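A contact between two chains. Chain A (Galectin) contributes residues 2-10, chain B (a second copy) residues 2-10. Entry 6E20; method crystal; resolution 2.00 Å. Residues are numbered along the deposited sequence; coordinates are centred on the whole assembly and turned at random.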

ATOM      1  N   ALA A   2      -5.280  13.409  -4.832  1.00 64.59           N
ATOM      2  CA  ALA A   2      -4.502  14.280  -3.886  1.00 61.13           C
ATOM      3  C   ALA A   2      -3.880  13.433  -2.764  1.00 57.78           C
ATOM      4  O   ALA A   2      -2.737  13.754  -2.352  1.00 59.16           O
ATOM      5  CB  ALA A   2      -5.396  15.357  -3.328  1.00 64.05           C
ATOM      6  N   GLY A   3      -4.600  12.398  -2.305  1.00 47.20           N
ATOM      7  CA  GLY A   3      -4.175  11.461  -1.243  1.00 38.45           C
ATOM      8  C   GLY A   3      -3.631  10.153  -1.803  1.00 35.30           C
ATOM      9  O   GLY A   3      -3.215  10.128  -2.968  1.00 37.01           O
ATOM     10  N   VAL A   4      -3.583   9.099  -0.993  1.00 32.71           N
ATOM     11  CA  VAL A   4      -2.915   7.812  -1.363  1.00 31.64           C
ATOM     12  C   VAL A   4      -3.901   6.954  -2.179  1.00 30.87           C
ATOM     13  O   VAL A   4      -4.984   6.628  -1.644  1.00 27.37           O
ATOM     14  CB  VAL A   4      -2.383   7.053  -0.134  1.00 30.93           C
ATOM     15  CG1 VAL A   4      -1.826   5.684  -0.521  1.00 31.18           C
ATOM     16  CG2 VAL A   4      -1.337   7.864   0.625  1.00 31.87           C
ATOM     17  N   LEU A   5      -3.489   6.579  -3.392  1.00 29.40           N
ATOM     18  CA  LEU A   5      -4.211   5.698  -4.355  1.00 29.16           C
ATOM     19  C   LEU A   5      -3.470   4.363  -4.471  1.00 29.09           C
ATOM     20  O   LEU A   5      -2.256   4.359  -4.769  1.00 27.08           O
ATOM     21  CB  LEU A   5      -4.276   6.411  -5.706  1.00 30.63           C
ATOM     22  CG  LEU A   5      -5.055   5.680  -6.802  1.00 33.51           C
ATOM     23  CD1 LEU A   5      -6.453   5.339  -6.327  1.00 34.06           C
ATOM     24  CD2 LEU A   5      -5.107   6.510  -8.077  1.00 36.25           C
ATOM     25  N   ILE A   6      -4.157   3.258  -4.182  1.00 29.52           N
ATOM     26  CA  ILE A   6      -3.617   1.877  -4.313  1.00 28.62           C
ATOM     27  C   ILE A   6      -4.517   1.113  -5.281  1.00 30.94           C
ATOM     28  O   ILE A   6      -5.692   0.895  -4.923  1.00 29.30           O
ATOM     29  CB  ILE A   6      -3.540   1.214  -2.927  1.00 28.98           C
ATOM     30  CG1 ILE A   6      -2.653   2.030  -1.980  1.00 29.22           C
ATOM     31  CG2 ILE A   6      -3.089  -0.238  -3.021  1.00 30.19           C
ATOM     32  CD1 ILE A   6      -2.302   1.311  -0.709  1.00 27.94           C
ATOM     33  N   GLN A   7      -4.001   0.724  -6.448  1.00 34.34           N
ATOM     34  CA  GLN A   7      -4.767  -0.050  -7.464  1.00 36.41           C
ATOM     35  C   GLN A   7      -4.213  -1.480  -7.571  1.00 40.34           C
ATOM     36  O   GLN A   7      -2.972  -1.648  -7.619  1.00 36.19           O
ATOM     37  CB  GLN A   7      -4.732   0.690  -8.797  1.00 39.07           C
ATOM     38  CG  GLN A   7      -5.153   2.150  -8.659  1.00 42.03           C
ATOM     39  CD  GLN A   7      -5.027   2.908  -9.953  1.00 44.35           C
ATOM     40  OE1 GLN A   7      -4.085   3.668 -10.160  1.00 40.24           O
ATOM     41  NE2 GLN A   7      -5.977   2.683 -10.846  1.00 48.56           N
ATOM     42  N   ASN A   8      -5.124  -2.464  -7.578  1.00 40.92           N
ATOM     43  CA  ASN A   8      -4.911  -3.903  -7.907  1.00 39.23           C
ATOM     44  C   ASN A   8      -4.268  -4.655  -6.751  1.00 39.50           C
ATOM     45  O   ASN A   8      -3.841  -5.805  -6.974  1.00 39.29           O
ATOM     46  CB  ASN A   8      -4.081  -4.114  -9.165  1.00 40.17           C
ATOM     47  CG  ASN A   8      -4.795  -3.626 -10.402  1.00 46.36           C
ATOM     48  OD1 ASN A   8      -6.025  -3.645 -10.463  1.00 53.24           O
ATOM     49  ND2 ASN A   8      -4.023  -3.190 -11.383  1.00 51.27           N
ATOM     50  N   MET A   9      -4.245  -4.067  -5.553  1.00 36.78           N
ATOM     51  CA  MET A   9      -4.023  -4.831  -4.303  1.00 36.41           C
ATOM     52  C   MET A   9      -5.365  -5.481  -3.939  1.00 38.88           C
ATOM     53  O   MET A   9      -6.362  -4.775  -3.995  1.00 42.09           O
ATOM     54  CB  MET A   9      -3.534  -3.896  -3.199  1.00 37.99           C
ATOM     55  CG  MET A   9      -2.579  -4.537  -2.268  1.00 36.65           C
ATOM     56  SD  MET A   9      -1.733  -3.370  -1.192  1.00 34.72           S
ATOM     57  CE  MET A   9      -1.344  -4.563   0.094  1.00 33.00           C
ATOM     58  N   SER A  10      -5.420  -6.788  -3.656  1.00 43.90           N
ATOM     59  CA  SER A  10      -6.702  -7.553  -3.650  1.00 42.24           C
ATOM     60  C   SER A  10      -7.229  -7.713  -2.229  1.00 45.47           C
ATOM     61  O   SER A  10      -6.534  -8.330  -1.391  1.00 47.09           O
ATOM     62  CB  SER A  10      -6.599  -8.893  -4.361  1.00 43.74           C
ATOM     63  OG  SER A  10      -7.015  -8.761  -5.723  1.00 45.82           O
TER
ATOM     64  N   ALA B   2      -1.041  -4.246 -15.648  1.00 50.22           N
ATOM     65  CA  ALA B   2      -0.090  -3.205 -15.187  1.00 49.47           C
ATOM     66  C   ALA B   2       0.098  -3.256 -13.662  1.00 45.64           C
ATOM     67  O   ALA B   2       0.426  -2.200 -13.113  1.00 58.56           O
ATOM     68  CB  ALA B   2      -0.569  -1.841 -15.628  1.00 48.00           C
ATOM     69  N   GLY B   3      -0.134  -4.403 -13.007  1.00 39.05           N
ATOM     70  CA  GLY B   3       0.329  -4.709 -11.638  1.00 32.50           C
ATOM     71  C   GLY B   3      -0.220  -3.742 -10.599  1.00 32.12           C
ATOM     72  O   GLY B   3      -1.164  -2.975 -10.904  1.00 36.59           O
ATOM     73  N   VAL B   4       0.369  -3.760  -9.409  1.00 30.22           N
ATOM     74  CA  VAL B   4      -0.038  -2.956  -8.222  1.00 29.10           C
ATOM     75  C   VAL B   4       0.624  -1.571  -8.313  1.00 29.40           C
ATOM     76  O   VAL B   4       1.867  -1.514  -8.417  1.00 26.80           O
ATOM     77  CB  VAL B   4       0.336  -3.689  -6.920  1.00 29.93           C
ATOM     78  CG1 VAL B   4       0.051  -2.853  -5.690  1.00 28.76           C
ATOM     79  CG2 VAL B   4      -0.373  -5.039  -6.818  1.00 33.03           C
ATOM     80  N   LEU B   5      -0.174  -0.501  -8.291  1.00 27.72           N
ATOM     81  CA  LEU B   5       0.325   0.895  -8.365  1.00 29.80           C
ATOM     82  C   LEU B   5      -0.012   1.591  -7.050  1.00 29.38           C
ATOM     83  O   LEU B   5      -1.163   1.523  -6.609  1.00 27.60           O
ATOM     84  CB  LEU B   5      -0.305   1.612  -9.556  1.00 31.31           C
ATOM     85  CG  LEU B   5       0.264   3.005  -9.824  1.00 32.60           C
ATOM     86  CD1 LEU B   5       1.746   2.897 -10.151  1.00 31.43           C
ATOM     87  CD2 LEU B   5      -0.489   3.716 -10.950  1.00 33.67           C
ATOM     88  N   ILE B   6       0.985   2.176  -6.400  1.00 28.27           N
ATOM     89  CA  ILE B   6       0.780   2.958  -5.154  1.00 27.15           C
ATOM     90  C   ILE B   6       1.306   4.368  -5.402  1.00 27.72           C
ATOM     91  O   ILE B   6       2.528   4.483  -5.649  1.00 24.06           O
ATOM     92  CB  ILE B   6       1.462   2.273  -3.964  1.00 26.98           C
ATOM     93  CG1 ILE B   6       0.922   0.844  -3.836  1.00 26.39           C
ATOM     94  CG2 ILE B   6       1.319   3.107  -2.695  1.00 26.83           C
ATOM     95  CD1 ILE B   6       1.382   0.095  -2.650  1.00 27.11           C
ATOM     96  N   GLN B   7       0.423   5.369  -5.323  1.00 28.55           N
ATOM     97  CA  GLN B   7       0.792   6.793  -5.523  1.00 30.44           C
ATOM     98  C   GLN B   7       0.592   7.577  -4.230  1.00 30.96           C
ATOM     99  O   GLN B   7      -0.499   7.476  -3.623  1.00 28.32           O
ATOM    100  CB  GLN B   7      -0.003   7.395  -6.669  1.00 33.81           C
ATOM    101  CG  GLN B   7       0.374   6.788  -8.004  1.00 37.87           C
ATOM    102  CD  GLN B   7      -0.610   7.193  -9.071  1.00 42.26           C
ATOM    103  OE1 GLN B   7      -1.769   6.774  -9.054  1.00 36.26           O
ATOM    104  NE2 GLN B   7      -0.141   8.018  -9.996  1.00 44.65           N
ATOM    105  N   ASN B   8       1.608   8.360  -3.860  1.00 28.66           N
ATOM    106  CA  ASN B   8       1.546   9.423  -2.830  1.00 28.81           C
ATOM    107  C   ASN B   8       1.677   8.829  -1.435  1.00 27.45           C
ATOM    108  O   ASN B   8       1.422   9.571  -0.471  1.00 26.63           O
ATOM    109  CB  ASN B   8       0.309  10.313  -2.969  1.00 31.00           C
ATOM    110  CG  ASN B   8       0.629  11.519  -3.819  1.00 39.51           C
ATOM    111  OD1 ASN B   8       1.206  11.373  -4.890  1.00 39.43           O
ATOM    112  ND2 ASN B   8       0.326  12.710  -3.322  1.00 52.52           N
ATOM    113  N   MET B   9       2.099   7.573  -1.323  1.00 26.73           N
ATOM    114  CA  MET B   9       2.560   6.989  -0.036  1.00 28.49           C
ATOM    115  C   MET B   9       4.058   7.305   0.121  1.00 27.39           C
ATOM    116  O   MET B   9       4.875   6.531  -0.329  1.00 27.83           O
ATOM    117  CB  MET B   9       2.308   5.481  -0.017  1.00 30.18           C
ATOM    118  CG  MET B   9       2.345   4.881   1.365  1.00 32.17           C
ATOM    119  SD  MET B   9       1.951   3.120   1.366  1.00 31.67           S
ATOM    120  CE  MET B   9       2.261   2.740   3.088  1.00 31.98           C
ATOM    121  N   SER B  10       4.394   8.459   0.686  1.00 29.49           N
ATOM    122  CA  SER B  10       5.764   9.041   0.647  1.00 31.17           C
ATOM    123  C   SER B  10       6.786   8.134   1.354  1.00 27.55           C
ATOM    124  O   SER B  10       6.588   7.758   2.482  1.00 26.54           O
ATOM    125  CB  SER B  10       5.751  10.437   1.191  1.00 31.74           C
ATOM    126  OG  SER B  10       5.070  11.280   0.263  1.00 36.46           O
TER
HETATM  127  O   HOH W   1      -2.463   4.274  -8.008  1.00 31.32           O

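The two copies of the galectin chain meet edge to edge through strand 4-7 of each, which run antiparallel (179° between their directions) with axes 4.8 Å apart at closest approach. A:Ile6 pairs with B:Ile6 at the centre, so the contact reads nearly the same from either chain, and together the two stretches bury 610 Å².

The backbones lock through two hydrogen-bonded pairs flanking that centre. A:Leu5 N donates to B:Gln7 O at 3.1 Å and B:Gln7 N returns a bond to A:Leu5 O at 2.9 Å; in the reciprocal pair, A:Gln7 N to B:Leu5 O measures 3.0 Å and B:Leu5 N to A:Gln7 O 3.1 Å. Between these rings the isoleucines form a non-hydrogen-bonded pair, and here the strands draw closest, the CA atoms of A:Ile6 and B:Ile6 lying 4.6 Å apart. Each isoleucine CA also faces the opposing leucine carbonyl: A:Ile6 CA to B:Leu5 O and B:Ile6 CA to A:Leu5 O are both 3.4 Å, CA-H...O contacts that supplement the ladder.

Side chains divide between the two faces of the sheet. On one, the isoleucines sit side by side, A:Ile6 CG1 reaching B:Ile6 CG2 at 4.2 Å. Beyond this pair, each valine fits against the bend where the partner chain turns its corner at residue 8. A:Val4 CG2 packs 3.4 Å from B:Asn8 O, while its other methyl, A:Val4 CG1, lies 4.2 Å from B:Met9 CB. The reciprocal fit is slightly looser: B:Val4 CG2 is 3.6 Å from A:Asn8 O, and B:Val4 CG1 is 4.5 Å from A:Met9 CB.

The face bearing Leu5 and Gln7 is more polar. Each leucine lies beside the glutamine of the other chain, with A:Leu5 CD2 3.5 Å from B:Gln7 OE1 and B:Leu5 CD2 3.7 Å from A:Gln7 OE1. The two glutamine oxygens, A:Gln7 OE1 and B:Gln7 OE1, come within 4.0 Å of each other, and a water lies between them, 2.8 Å from A:Gln7 OE1 and 2.8 Å from B:Gln7 OE1, placed to donate to either. It fills the gap that these side chains leave over the middle of the sheet.

The symmetry weakens at the ends. A:Asn8 has its CA-to-CB bond directed toward chain B, and A:Asn8 ND2 donates to B:Gly3 O at 2.9 Å with a nearly straight angle of 171°. The B:Asn8 side chain is turned differently, its chi1 at -93° lying between wells where A:Asn8 is m at -66°, and packs its CB 3.5 Å from A:Gly3 O.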